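Anopheles Plasmodium-responsive Leucine-rich repeat protein 1B (Anopheles gambiae, PDB 4XGO) probably serves in the mosquito's response to Plasmodium, partnering the protein LRIM1; this is the leucine-rich repeat domain of a longer protein with a coiled coil. Local coordinates at residues T119-Q125 with S141-N146; I90-P95 with T114-A120. All coordinates share one frame. Where two conformers were deposited one is given. Residues are numbered along the deposited sequence.

Contact 1 of 2, residues T119-Q125 with S141-N146. With NAG (2-acetamido-2-deoxy-beta-D-glucopyranose), chain C; GOL (glycerol), chain I.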
ATOM      1  N   THR A 119       8.312  29.073 -12.649  1.00 18.47           N
ATOM      2  CA  THR A 119       7.913  30.232 -11.851  1.00 18.58           C
ATOM      3  C   THR A 119       6.394  30.396 -11.706  1.00 18.15           C
ATOM      4  O   THR A 119       5.925  31.378 -11.107  1.00 18.49           O
ATOM      5  CB  THR A 119       8.568  31.531 -12.395  1.00 19.60           C
ATOM      6  OG1 THR A 119       8.239  31.708 -13.769  1.00 20.09           O
ATOM      7  CG2 THR A 119      10.075  31.458 -12.234  1.00 20.25           C
ATOM      8  N   ALA A 120       5.628  29.454 -12.253  1.00 17.30           N
ATOM      9  CA  ALA A 120       4.182  29.424 -12.071  1.00 16.93           C
ATOM     10  C   ALA A 120       3.740  28.200 -11.289  1.00 16.00           C
ATOM     11  O   ALA A 120       2.538  27.919 -11.231  1.00 15.79           O
ATOM     12  CB  ALA A 120       3.471  29.420 -13.413  1.00 17.18           C
ATOM     13  N   LEU A 121       4.687  27.462 -10.716  1.00 15.52           N
ATOM     14  CA  LEU A 121       4.347  26.226 -10.011  1.00 15.18           C
ATOM     15  C   LEU A 121       3.544  26.535  -8.744  1.00 15.03           C
ATOM     16  O   LEU A 121       4.046  27.180  -7.821  1.00 15.28           O
ATOM     17  CB  LEU A 121       5.616  25.433  -9.671  1.00 15.42           C
ATOM     18  CG  LEU A 121       5.433  24.093  -8.919  1.00 15.16           C
ATOM     19  CD1 LEU A 121       4.654  23.106  -9.752  1.00 15.37           C
ATOM     20  CD2 LEU A 121       6.772  23.492  -8.518  1.00 15.45           C
ATOM     21  N   GLN A 122       2.292  26.080  -8.688  1.00 14.78           N
ATOM     22  CA  GLN A 122       1.442  26.397  -7.549  1.00 15.15           C
ATOM     23  C   GLN A 122       1.128  25.213  -6.660  1.00 14.20           C
ATOM     24  O   GLN A 122       0.880  25.404  -5.480  1.00 13.91           O
ATOM     25  CB  GLN A 122       0.109  26.987  -8.011  1.00 16.15           C
ATOM     26  CG  GLN A 122       0.217  28.357  -8.629  1.00 17.79           C
ATOM     27  CD  GLN A 122      -1.108  29.089  -8.644  1.00 19.13           C
ATOM     28  OE1 GLN A 122      -2.058  28.715  -7.936  1.00 20.79           O
ATOM     29  NE2 GLN A 122      -1.193  30.113  -9.469  1.00 20.24           N
ATOM     30  N   ASN A 123       1.101  24.012  -7.232  1.00 13.69           N
ATOM     31  CA  ASN A 123       0.673  22.820  -6.512  0.50 13.24           C
ATOM     32  C   ASN A 123       1.758  21.758  -6.615  1.00 12.73           C
ATOM     33  O   ASN A 123       2.090  21.317  -7.705  1.00 12.12           O
ATOM     34  CB  ASN A 123      -0.661  22.323  -7.069  0.50 13.59           C
ATOM     35  CG  ASN A 123      -1.757  23.375  -6.976  0.50 14.25           C
ATOM     36  OD1 ASN A 123      -2.302  23.635  -5.899  0.50 15.12           O
ATOM     37  ND2 ASN A 123      -2.091  23.983  -8.104  0.50 14.93           N
ATOM     38  N   LEU A 124       2.300  21.371  -5.461  1.00 11.75           N
ATOM     39  CA  LEU A 124       3.419  20.462  -5.416  1.00 11.67           C
ATOM     40  C   LEU A 124       3.118  19.347  -4.408  1.00 11.13           C
ATOM     41  O   LEU A 124       2.860  19.617  -3.218  1.00 10.83           O
ATOM     42  CB  LEU A 124       4.680  21.219  -5.025  1.00 11.99           C
ATOM     43  CG  LEU A 124       5.964  20.413  -4.894  1.00 12.35           C
ATOM     44  CD1 LEU A 124       6.307  19.661  -6.170  1.00 12.57           C
ATOM     45  CD2 LEU A 124       7.105  21.333  -4.490  1.00 13.16           C
ATOM     46  N   GLN A 125       3.147  18.118  -4.905  1.00 10.71           N
ATOM     47  CA  GLN A 125       2.821  16.939  -4.109  0.50 10.80           C
ATOM     48  C   GLN A 125       4.018  16.011  -4.110  1.00 10.63           C
ATOM     49  O   GLN A 125       4.384  15.469  -5.165  1.00 10.64           O
ATOM     50  CB  GLN A 125       1.626  16.220  -4.718  0.50 11.27           C
ATOM     51  CG  GLN A 125       0.368  17.061  -4.784  0.50 11.87           C
ATOM     52  CD  GLN A 125      -0.154  17.396  -3.421  0.50 12.22           C
ATOM     53  OE1 GLN A 125      -0.359  16.503  -2.589  0.50 12.86           O
ATOM     54  NE2 GLN A 125      -0.373  18.693  -3.165  0.50 12.82           N
ATOM     55  N   SER A 141       5.930  30.886  -5.924  1.00 19.11           N
ATOM     56  CA  SER A 141       4.659  30.686  -6.592  1.00 18.53           C
ATOM     57  C   SER A 141       3.807  29.648  -5.863  1.00 16.99           C
ATOM     58  O   SER A 141       2.615  29.533  -6.134  1.00 16.28           O
ATOM     59  CB  SER A 141       4.879  30.266  -8.056  1.00 18.57           C
ATOM     60  OG  SER A 141       5.762  29.163  -8.169  1.00 18.18           O
ATOM     61  N   LEU A 142       4.399  28.888  -4.944  1.00 16.54           N
ATOM     62  CA  LEU A 142       3.633  27.782  -4.308  1.00 15.99           C
ATOM     63  C   LEU A 142       2.417  28.268  -3.533  1.00 16.33           C
ATOM     64  O   LEU A 142       2.474  29.256  -2.810  1.00 16.45           O
ATOM     65  CB  LEU A 142       4.526  26.928  -3.398  1.00 16.00           C
ATOM     66  CG  LEU A 142       5.558  26.064  -4.112  1.00 16.22           C
ATOM     67  CD1 LEU A 142       6.522  25.431  -3.116  1.00 16.57           C
ATOM     68  CD2 LEU A 142       4.936  24.982  -4.992  1.00 16.11           C
ATOM     69  N   PHE A 143       1.306  27.557  -3.721  1.00 16.41           N
ATOM     70  CA  PHE A 143       0.031  27.866  -3.096  1.00 16.92           C
ATOM     71  C   PHE A 143      -0.405  26.694  -2.203  1.00 15.35           C
ATOM     72  O   PHE A 143      -0.906  26.912  -1.097  1.00 14.36           O
ATOM     73  CB  PHE A 143      -1.007  28.135  -4.190  1.00 19.31           C
ATOM     74  CG  PHE A 143      -2.367  28.506  -3.673  1.00 21.69           C
ATOM     75  CD1 PHE A 143      -2.572  29.712  -3.023  1.00 23.28           C
ATOM     76  CD2 PHE A 143      -3.455  27.668  -3.888  1.00 23.35           C
ATOM     77  CE1 PHE A 143      -3.824  30.048  -2.538  1.00 24.26           C
ATOM     78  CE2 PHE A 143      -4.714  28.001  -3.415  1.00 23.82           C
ATOM     79  CZ  PHE A 143      -4.895  29.199  -2.748  1.00 24.64           C
ATOM     80  N   HIS A 144      -0.272  25.464  -2.716  1.00 14.72           N
ATOM     81  CA  HIS A 144      -0.663  24.249  -1.977  1.00 14.28           C
ATOM     82  C   HIS A 144       0.501  23.281  -2.056  1.00 13.32           C
ATOM     83  O   HIS A 144       0.953  22.958  -3.159  1.00 12.42           O
ATOM     84  CB  HIS A 144      -1.877  23.572  -2.613  1.00 15.60           C
ATOM     85  CG  HIS A 144      -3.186  24.155  -2.214  1.00 17.25           C
ATOM     86  ND1 HIS A 144      -4.375  23.507  -2.458  1.00 19.55           N
ATOM     87  CD2 HIS A 144      -3.505  25.299  -1.566  1.00 18.33           C
ATOM     88  CE1 HIS A 144      -5.372  24.240  -1.996  1.00 20.14           C
ATOM     89  NE2 HIS A 144      -4.867  25.335  -1.454  1.00 19.40           N
ATOM     90  N   VAL A 145       1.000  22.832  -0.902  1.00 12.22           N
ATOM     91  CA  VAL A 145       2.153  21.980  -0.856  1.00 12.28           C
ATOM     92  C   VAL A 145       1.937  20.806   0.113  1.00 11.72           C
ATOM     93  O   VAL A 145       1.443  20.998   1.222  1.00 11.39           O
ATOM     94  CB  VAL A 145       3.390  22.766  -0.386  1.00 13.01           C
ATOM     95  CG1 VAL A 145       4.566  21.824  -0.272  1.00 13.46           C
ATOM     96  CG2 VAL A 145       3.710  23.904  -1.363  1.00 13.64           C
ATOM     97  N   ASN A 146       2.337  19.607  -0.297  1.00 11.27           N
ATOM     98  CA  ASN A 146       2.258  18.449   0.569  1.00 11.19           C
ATOM     99  C   ASN A 146       3.577  17.718   0.516  1.00 10.76           C
ATOM    100  O   ASN A 146       3.956  17.182  -0.542  1.00 10.46           O
ATOM    101  CB  ASN A 146       1.089  17.558   0.133  1.00 12.08           C
ATOM    102  CG  ASN A 146       0.742  16.495   1.145  1.00 13.11           C
ATOM    103  OD1 ASN A 146       1.567  16.099   1.993  1.00 11.55           O
ATOM    104  ND2 ASN A 146      -0.514  16.040   1.070  1.00 15.47           N
TER
HETATM  105  C1  NAG C   1      -1.023  15.016   1.956  1.00 17.63           C
HETATM  106  C2  NAG C   1      -2.531  15.158   2.158  1.00 19.25           C
HETATM  107  C3  NAG C   1      -3.059  13.993   3.001  1.00 22.44           C
HETATM  108  C4  NAG C   1      -2.674  12.657   2.386  1.00 26.90           C
HETATM  109  C5  NAG C   1      -1.179  12.661   2.049  1.00 26.03           C
HETATM  110  C6  NAG C   1      -0.826  11.398   1.259  1.00 28.51           C
HETATM  111  C7  NAG C   1      -3.834  17.153   2.658  1.00 20.20           C
HETATM  112  C8  NAG C   1      -4.053  18.334   3.548  1.00 20.99           C
HETATM  113  N2  NAG C   1      -2.816  16.345   2.914  1.00 18.31           N
HETATM  114  O3  NAG C   1      -4.462  14.091   3.186  1.00 20.39           O
HETATM  115  O4  NAG C   1      -2.846  11.610   3.348  1.00 33.16           O
HETATM  116  O5  NAG C   1      -0.808  13.798   1.285  1.00 21.41           O
HETATM  117  O6  NAG C   1      -0.103  10.595   2.172  1.00 37.11           O
HETATM  118  O7  NAG C   1      -4.591  16.962   1.717  1.00 21.51           O
HETATM  119  C1  GOL I1007      -3.191  18.903  -1.386  1.00 43.92           C
HETATM  120  O1  GOL I1007      -2.435  19.407  -0.274  1.00 46.33           O
HETATM  121  C2  GOL I1007      -3.434  17.408  -1.217  1.00 42.50           C
HETATM  122  O2  GOL I1007      -2.203  16.694  -1.036  1.00 35.63           O
HETATM  123  C3  GOL I1007      -4.190  16.875  -2.427  1.00 42.99           C
HETATM  124  O3  GOL I1007      -5.098  15.853  -1.998  1.00 45.33           O
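L142 lays its side chain beside two leucines of the preceding repeat, CD2 reaching L124 CB at 3.8 Å and L121 CG at 4.1 Å, on the buried side of a parallel strand pair. Strands 123-125 and 144-146 run 4.9 Å apart at 6°, with N123, L124 and Q125 beside H144, V145 and N146. L124 sits between two rungs: its N donates to H144 O (3.1 Å) and its O accepts from N146 N (3.0 Å). Just before it, Q122 O takes both F143 N (2.8 Å) and H144 N (3.0 Å). Ahead of the strands, S141 OG donates to L121 O at 2.6 Å. On the other face, N123 OD1 rests 3.3 Å from H144 CB and Q125 OE1 3.3 Å from N146 CB. N146 is glycosylated, ND2 joined to NAG C1, and a glycerol, probably from crystallisation, bridges it to Q125: the glycerol O2 accepts from N146 ND2 (2.8 Å) and donates to Q125 OE1 in a very short 2.4 Å hydrogen bond. M100 of strand 99-101 packs on L121 and L124, and L164 of strand 163-165 on V145; apolar residues inside and polar residues outside make this the parallel sheet of a leucine-rich repeat solenoid.

Contact 2 of 2, residues I90-P95 with T114-A120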
ATOM      1  N   ILE A  90      15.800  18.817 -15.365  1.00 20.56           N
ATOM      2  CA  ILE A  90      14.570  18.090 -15.681  1.00 19.91           C
ATOM      3  C   ILE A  90      13.402  19.029 -16.047  1.00 19.27           C
ATOM      4  O   ILE A  90      12.648  18.735 -16.984  1.00 17.91           O
ATOM      5  CB  ILE A  90      14.184  17.108 -14.544  1.00 19.85           C
ATOM      6  CG1 ILE A  90      13.033  16.186 -14.971  1.00 19.96           C
ATOM      7  CG2 ILE A  90      13.845  17.859 -13.269  1.00 19.66           C
ATOM      8  CD1 ILE A  90      13.398  15.233 -16.096  1.00 20.28           C
ATOM      9  N   PHE A  91      13.267  20.152 -15.336  1.00 19.12           N
ATOM     10  CA  PHE A  91      12.195  21.124 -15.613  1.00 19.41           C
ATOM     11  C   PHE A  91      12.680  22.444 -16.214  1.00 21.35           C
ATOM     12  O   PHE A  91      11.977  23.462 -16.171  1.00 21.79           O
ATOM     13  CB  PHE A  91      11.368  21.392 -14.347  1.00 18.67           C
ATOM     14  CG  PHE A  91      10.780  20.153 -13.736  1.00 17.59           C
ATOM     15  CD1 PHE A  91      10.100  19.224 -14.521  1.00 17.67           C
ATOM     16  CD2 PHE A  91      10.903  19.904 -12.379  1.00 17.43           C
ATOM     17  CE1 PHE A  91       9.565  18.070 -13.966  1.00 17.03           C
ATOM     18  CE2 PHE A  91      10.373  18.750 -11.816  1.00 16.94           C
ATOM     19  CZ  PHE A  91       9.698  17.835 -12.613  1.00 16.88           C
ATOM     20  N   HIS A  92      13.865  22.440 -16.813  1.00 22.55           N
ATOM     21  CA  HIS A  92      14.417  23.680 -17.342  1.00 24.90           C
ATOM     22  C   HIS A  92      13.585  24.257 -18.500  1.00 24.63           C
ATOM     23  O   HIS A  92      13.552  25.483 -18.708  1.00 24.93           O
ATOM     24  CB  HIS A  92      15.849  23.448 -17.814  1.00 27.16           C
ATOM     25  CG  HIS A  92      16.461  24.643 -18.471  1.00 30.30           C
ATOM     26  ND1 HIS A  92      16.798  25.784 -17.771  1.00 31.88           N
ATOM     27  CD2 HIS A  92      16.786  24.882 -19.766  1.00 31.72           C
ATOM     28  CE1 HIS A  92      17.321  26.667 -18.607  1.00 33.15           C
ATOM     29  NE2 HIS A  92      17.321  26.145 -19.821  1.00 33.15           N
ATOM     30  N   ASN A  93      12.947  23.376 -19.266  1.00 23.84           N
ATOM     31  CA  ASN A  93      12.219  23.777 -20.447  1.00 25.03           C
ATOM     32  C   ASN A  93      10.711  23.599 -20.283  1.00 23.18           C
ATOM     33  O   ASN A  93       9.986  23.514 -21.287  1.00 23.53           O
ATOM     34  CB  ASN A  93      12.727  22.985 -21.649  1.00 27.96           C
ATOM     35  CG  ASN A  93      14.192  23.255 -21.945  1.00 31.02           C
ATOM     36  OD1 ASN A  93      15.049  22.397 -21.722  1.00 35.43           O
ATOM     37  ND2 ASN A  93      14.495  24.473 -22.394  1.00 32.96           N
ATOM     38  N   THR A  94      10.241  23.554 -19.028  1.00 21.15           N
ATOM     39  CA  THR A  94       8.811  23.457 -18.742  1.00 19.77           C
ATOM     40  C   THR A  94       8.311  24.624 -17.873  1.00 19.25           C
ATOM     41  O   THR A  94       7.822  24.417 -16.738  1.00 18.34           O
ATOM     42  CB  THR A  94       8.464  22.104 -18.100  1.00 19.45           C
ATOM     43  OG1 THR A  94       9.189  21.931 -16.873  1.00 19.30           O
ATOM     44  CG2 THR A  94       8.804  20.964 -19.050  1.00 19.78           C
ATOM     45  N   PRO A  95       8.361  25.856 -18.415  1.00 19.05           N
ATOM     46  CA  PRO A  95       8.059  27.042 -17.600  1.00 19.28           C
ATOM     47  C   PRO A  95       6.592  27.247 -17.259  1.00 18.94           C
ATOM     48  O   PRO A  95       6.286  28.072 -16.386  1.00 18.84           O
ATOM     49  CB  PRO A  95       8.580  28.202 -18.466  1.00 20.08           C
ATOM     50  CG  PRO A  95       8.469  27.689 -19.848  1.00 20.27           C
ATOM     51  CD  PRO A  95       8.810  26.232 -19.768  1.00 19.73           C
ATOM     52  N   THR A 114      16.015  22.770  -9.015  1.00 20.09           N
ATOM     53  CA  THR A 114      15.025  21.930  -9.689  1.00 19.28           C
ATOM     54  C   THR A 114      13.878  22.777 -10.254  1.00 19.32           C
ATOM     55  O   THR A 114      13.453  22.577 -11.406  1.00 18.63           O
ATOM     56  CB  THR A 114      14.481  20.852  -8.723  1.00 19.07           C
ATOM     57  OG1 THR A 114      15.566  20.028  -8.283  1.00 19.86           O
ATOM     58  CG2 THR A 114      13.453  19.970  -9.399  1.00 18.56           C
ATOM     59  N   PHE A 115      13.412  23.744  -9.467  1.00 19.31           N
ATOM     60  CA  PHE A 115      12.230  24.536  -9.823  1.00 19.85           C
ATOM     61  C   PHE A 115      12.538  25.989 -10.203  1.00 21.92           C
ATOM     62  O   PHE A 115      11.671  26.864 -10.098  1.00 21.75           O
ATOM     63  CB  PHE A 115      11.213  24.445  -8.669  1.00 19.32           C
ATOM     64  CG  PHE A 115      10.720  23.048  -8.418  1.00 18.40           C
ATOM     65  CD1 PHE A 115       9.913  22.401  -9.352  1.00 18.40           C
ATOM     66  CD2 PHE A 115      11.051  22.367  -7.251  1.00 18.56           C
ATOM     67  CE1 PHE A 115       9.457  21.116  -9.133  1.00 17.72           C
ATOM     68  CE2 PHE A 115      10.599  21.079  -7.033  1.00 17.85           C
ATOM     69  CZ  PHE A 115       9.803  20.452  -7.973  1.00 17.92           C
ATOM     70  N   GLN A 116      13.757  26.245 -10.681  1.00 23.33           N
ATOM     71  CA  GLN A 116      14.160  27.605 -11.075  1.00 26.15           C
ATOM     72  C   GLN A 116      13.307  28.189 -12.196  1.00 24.96           C
ATOM     73  O   GLN A 116      12.921  29.353 -12.125  1.00 25.52           O
ATOM     74  CB  GLN A 116      15.638  27.659 -11.497  1.00 29.84           C
ATOM     75  CG  GLN A 116      16.008  28.971 -12.187  1.00 34.39           C
ATOM     76  CD  GLN A 116      17.504  29.192 -12.313  1.00 39.22           C
ATOM     77  OE1 GLN A 116      18.253  28.275 -12.672  1.00 43.61           O
ATOM     78  NE2 GLN A 116      17.947  30.419 -12.042  1.00 41.37           N
ATOM     79  N   ALA A 117      13.008  27.381 -13.212  1.00 23.60           N
ATOM     80  CA  ALA A 117      12.306  27.859 -14.401  1.00 23.29           C
ATOM     81  C   ALA A 117      10.799  27.784 -14.235  1.00 21.88           C
ATOM     82  O   ALA A 117      10.058  28.449 -14.967  1.00 21.10           O
ATOM     83  CB  ALA A 117      12.737  27.061 -15.620  1.00 23.99           C
ATOM     84  N   THR A 118      10.344  26.983 -13.268  1.00 20.27           N
ATOM     85  CA  THR A 118       8.916  26.781 -13.063  1.00 18.83           C
ATOM     86  C   THR A 118       8.334  27.842 -12.148  1.00 18.40           C
ATOM     87  O   THR A 118       7.845  27.543 -11.042  1.00 18.18           O
ATOM     88  CB  THR A 118       8.613  25.373 -12.529  1.00 18.22           C
ATOM     89  OG1 THR A 118       9.208  25.186 -11.233  1.00 17.72           O
ATOM     90  CG2 THR A 118       9.141  24.328 -13.501  1.00 18.14           C
ATOM     91  N   THR A 119       8.312  29.073 -12.649  1.00 18.47           N
ATOM     92  CA  THR A 119       7.913  30.232 -11.851  1.00 18.58           C
ATOM     93  C   THR A 119       6.394  30.396 -11.706  1.00 18.15           C
ATOM     94  O   THR A 119       5.925  31.378 -11.107  1.00 18.49           O
ATOM     95  CB  THR A 119       8.568  31.531 -12.395  1.00 19.60           C
ATOM     96  OG1 THR A 119       8.239  31.708 -13.769  1.00 20.09           O
ATOM     97  CG2 THR A 119      10.075  31.458 -12.234  1.00 20.25           C
ATOM     98  N   ALA A 120       5.628  29.454 -12.253  1.00 17.30           N
ATOM     99  CA  ALA A 120       4.182  29.424 -12.071  1.00 16.93           C
ATOM    100  C   ALA A 120       3.740  28.200 -11.289  1.00 16.00           C
ATOM    101  O   ALA A 120       2.538  27.919 -11.231  1.00 15.79           O
ATOM    102  CB  ALA A 120       3.471  29.420 -13.413  1.00 17.18           C
TER
HETATM  103  O   HOH W   1      14.906  21.362 -13.253  1.00 18.02           O
HETATM  104  O   HOH W   2      13.252  24.534 -13.425  1.00 23.95           O
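Two phenylalanines at equivalent places in successive repeats, F91 and F115, set the pattern of this contact. Both have chi1 in m (-56° and -62°), so their rings extend the same way, into the interior, and both touch M100 of strand 99-101. The planes lie within 18° of each other, but the centroids are 5.7 Å apart and the rings barely overlap; the closest atoms are F91 CE2 and F115 CE1, 3.7 Å apart. T114, chi1 in m, sets CG2 3.9 Å from F91 CD2, while its OG1 is hydrogen-bonded to E111 O. T94 and T118 also match, both in p: each hydroxyl turns back to the carbonyl three residues earlier, T118 OG1 to F115 O at 3.2 Å and T94 OG1 weakly to F91 O at 3.3 Å. With its hydroxyl so engaged, T118 places CG2 against the neighbouring loop, 3.8 Å from F91 CB and 3.5 Å from T94 O. Nearer the surface, A117 CB fits against H92 O (3.6 Å) and F91 O (3.7 Å), and P95 CA approaches A117 O at 3.6 Å. No direct hydrogen bond joins the loops. Water 1 instead links F91 N (2.9 Å) to T114 O (2.6 Å), and water 2 joins T114 O (2.8 Å) and A117 N (2.9 Å), with a weak bond to F91 O (3.2 Å). Successive loops of the solenoid are thus held here by apolar packing and shared water, the threonine hydroxyls being spent within their own loop or its immediate flank.

From the N terminus, the chain first passes 90-95, adds strand 99-101 to the sheet and returns at 114-120, closing contact 2 across one repeat. T119 and A120, shared by both contacts, lead on into strand 123-125, and contact 1 closes one repeat later, when 141-146 lies down beside 119-125. The two contacts are therefore in series, neither nested nor crossed. Contact 2 ties together loops leading towards strands 99-101 and 123-125; contact 1 ties strand 123-125 to 144-146. Their centres are 12 Å apart, and F115 joins them in the core: its CD1 is 3.4 Å from L121 CD2 and its CZ 4.0 Å from L124 CD1.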